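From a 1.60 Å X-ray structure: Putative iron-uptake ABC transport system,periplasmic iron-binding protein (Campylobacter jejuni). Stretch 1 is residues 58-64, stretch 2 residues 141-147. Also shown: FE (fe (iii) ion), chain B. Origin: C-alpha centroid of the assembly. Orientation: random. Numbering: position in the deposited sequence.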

# COMPACT_ATOMS: atom_id res chain seq x y z
N THR A 58 -4.41 -1.20 7.73
CA THR A 58 -3.09 -1.34 7.08
C THR A 58 -3.07 -0.58 5.79
O THR A 58 -4.11 -0.10 5.29
CB THR A 58 -2.78 -2.79 6.72
OG1 THR A 58 -3.64 -3.16 5.63
CG2 THR A 58 -3.00 -3.76 7.87
N ALA A 59 -1.87 -0.47 5.23
CA ALA A 59 -1.66 0.04 3.91
C ALA A 59 -1.19 -1.10 2.99
O ALA A 59 -0.44 -0.89 2.04
CB ALA A 59 -0.64 1.17 3.98
N ASP A 60 -1.63 -2.30 3.30
CA ASP A 60 -1.09 -3.51 2.67
C ASP A 60 -1.98 -4.72 2.87
O ASP A 60 -2.44 -5.01 3.99
CB ASP A 60 0.30 -3.78 3.24
CG ASP A 60 0.87 -5.04 2.77
OD1 ASP A 60 1.20 -5.94 3.63
OD2 ASP A 60 1.10 -5.23 1.55
N ILE A 61 -2.19 -5.47 1.80
CA ILE A 61 -2.95 -6.73 1.89
C ILE A 61 -2.28 -7.73 2.82
O ILE A 61 -2.95 -8.36 3.63
CB ILE A 61 -3.22 -7.40 0.49
CG1 ILE A 61 -4.00 -8.73 0.65
CG2 ILE A 61 -1.92 -7.62 -0.32
CD1 ILE A 61 -5.31 -8.65 1.40
N SER A 62 -0.96 -7.88 2.68
CA SER A 62 -0.32 -9.01 3.36
C SER A 62 -0.35 -8.85 4.87
O SER A 62 -0.52 -9.84 5.59
CB SER A 62 1.11 -9.25 2.83
OG SER A 62 1.08 -9.51 1.42
N ASN A 63 -0.26 -7.63 5.35
CA ASN A 63 -0.40 -7.35 6.77
C ASN A 63 -1.77 -7.77 7.32
O ASN A 63 -1.88 -8.24 8.42
CB ASN A 63 -0.20 -5.88 7.08
CG ASN A 63 1.21 -5.39 6.82
OD1 ASN A 63 1.44 -4.21 6.52
ND2 ASN A 63 2.22 -6.30 7.02
N LEU A 64 -2.84 -7.55 6.56
CA LEU A 64 -4.15 -8.02 6.94
C LEU A 64 -4.19 -9.52 6.99
O LEU A 64 -4.75 -10.07 7.92
CB LEU A 64 -5.23 -7.51 5.95
CG LEU A 64 -5.41 -6.01 6.06
CD1 LEU A 64 -6.04 -5.51 4.76
CD2 LEU A 64 -6.26 -5.58 7.27
N ALA A 141 9.80 -3.37 4.39
CA ALA A 141 8.59 -2.58 4.23
C ALA A 141 7.48 -3.41 3.62
O ALA A 141 7.76 -4.17 2.68
CB ALA A 141 8.83 -1.40 3.34
N PRO A 142 6.25 -3.27 4.13
CA PRO A 142 5.10 -3.99 3.54
C PRO A 142 5.03 -3.88 2.02
O PRO A 142 4.79 -4.91 1.38
CB PRO A 142 3.89 -3.38 4.23
CG PRO A 142 4.44 -2.95 5.61
CD PRO A 142 5.86 -2.52 5.34
N TYR A 143 5.21 -2.70 1.46
CA TYR A 143 5.11 -2.57 -0.01
C TYR A 143 6.14 -3.44 -0.73
O TYR A 143 5.83 -4.06 -1.72
CB TYR A 143 5.25 -1.15 -0.52
CG TYR A 143 4.40 -0.15 0.24
CD1 TYR A 143 3.13 -0.47 0.75
CD2 TYR A 143 4.83 1.15 0.40
CE1 TYR A 143 2.43 0.45 1.46
CE2 TYR A 143 4.09 2.09 1.07
CZ TYR A 143 2.86 1.75 1.57
OH TYR A 143 2.14 2.62 2.35
N SER A 144 7.32 -3.59 -0.13
CA SER A 144 8.38 -4.36 -0.76
C SER A 144 8.11 -5.83 -0.63
O SER A 144 8.31 -6.59 -1.59
CB SER A 144 9.76 -4.08 -0.10
OG SER A 144 10.13 -2.73 -0.20
N LYS A 145 7.67 -6.25 0.55
CA LYS A 145 7.34 -7.66 0.83
C LYS A 145 6.21 -8.12 -0.08
O LYS A 145 6.28 -9.18 -0.67
CB LYS A 145 6.97 -7.84 2.26
CG LYS A 145 8.15 -7.68 3.15
CD LYS A 145 7.87 -7.99 4.57
CE LYS A 145 6.98 -7.00 5.21
NZ LYS A 145 6.88 -7.24 6.75
N THR A 146 5.18 -7.30 -0.23
CA THR A 146 4.04 -7.67 -1.03
C THR A 146 4.33 -7.65 -2.51
O THR A 146 3.87 -8.52 -3.23
CB THR A 146 2.82 -6.85 -0.66
OG1 THR A 146 2.45 -7.19 0.70
CG2 THR A 146 1.62 -7.17 -1.56
N LEU A 147 5.15 -6.72 -2.98
CA LEU A 147 5.58 -6.76 -4.35
C LEU A 147 6.31 -8.07 -4.67
O LEU A 147 6.06 -8.71 -5.67
CB LEU A 147 6.40 -5.53 -4.72
CG LEU A 147 7.04 -5.43 -6.10
CD1 LEU A 147 5.94 -5.43 -7.19
CD2 LEU A 147 7.87 -4.17 -6.21
FE FE B . 1.90 4.58 2.03
O HOH W 1 3.70 -7.03 3.62
O HOH W 2 5.06 -5.56 8.00

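This is a small, mostly buried contact between the beginnings of two helices, held by a short chain of side-chain hydrogen bonds through T146 and by close packing of P142 against D60 and N63 and of Y143 against A59. The buried surface is 315 Å² summed over both sides, and the touching residues lie at least 79 positions apart in sequence. Two CA–CA separations of 6.3 Å, D60 to P142 and S62 to T146, set the spacing, close enough for short side chains to meet directly.

The polar part rests on three residues. T146, whose CA-to-CB bond points toward the other stretch, has chi1 at -66° (m), and its OG1 donates to D60 OD2 at 2.5 Å, a notably short hydrogen bond. T146 OG1 in turn accepts from S62 OG at 2.8 Å, so the order of donation runs from S62 through T146 to the carboxylate. A hydroxyl suits this middle position because it can donate and accept at once. T146 has the largest area covered by the opposing stretch of any residue here, 63 Å², and its methyl is also used: CG2 lies 3.8 Å from CG2 of I61, a residue whose side chain otherwise leads away.

D60 serves two structural roles with its two carboxylate oxygens. While OD2 takes the bond from T146, OD1 caps its own helix by accepting from N63 N at 2.8 Å, with an N-H...acceptor angle of 146°. Aspartate fits an N-cap well, since a short acidic side chain can reach back to a free amide in the first helical turn. The loop before it is braced by T58, whose OG1 donates to D60 O at 2.7 Å. Water 1 extends the link across the interface, donating to D60 OD1 at 2.7 Å and to P142 O at 3.3 Å.

P142 opens the second helix, where a proline costs no backbone hydrogen bond because the first-turn amides have no helical acceptor preceding them. Its ring lies against the first stretch: CB is 3.7 Å from D60 CG, and CG is 3.4 Å from N63 OD1. P142 O accepts from T146 N at 2.9 Å, a helical bond joining two of the contact residues. Beyond the proline, water 2 bridges the stretches, accepting from N63 ND2 at 3.1 Å and from K145 NZ at 2.8 Å.

Near the iron site, Y143 starts sideways, but its ring end comes nearer the first stretch. A59 O sits at the ring edge, near its plane, 3.2 Å from Y143 CE1, and A59 CB lies 4.0 Å from the same carbon and 3.5 Å from Y143 OH. The small methyl of A59 therefore packs beside the ring and its hydroxyl oxygen. Y143 OH binds FE, the iron(III) ion, at 2.0 Å, alongside four atoms from elsewhere in the structure, consistent with the protein's name as an iron-binding protein.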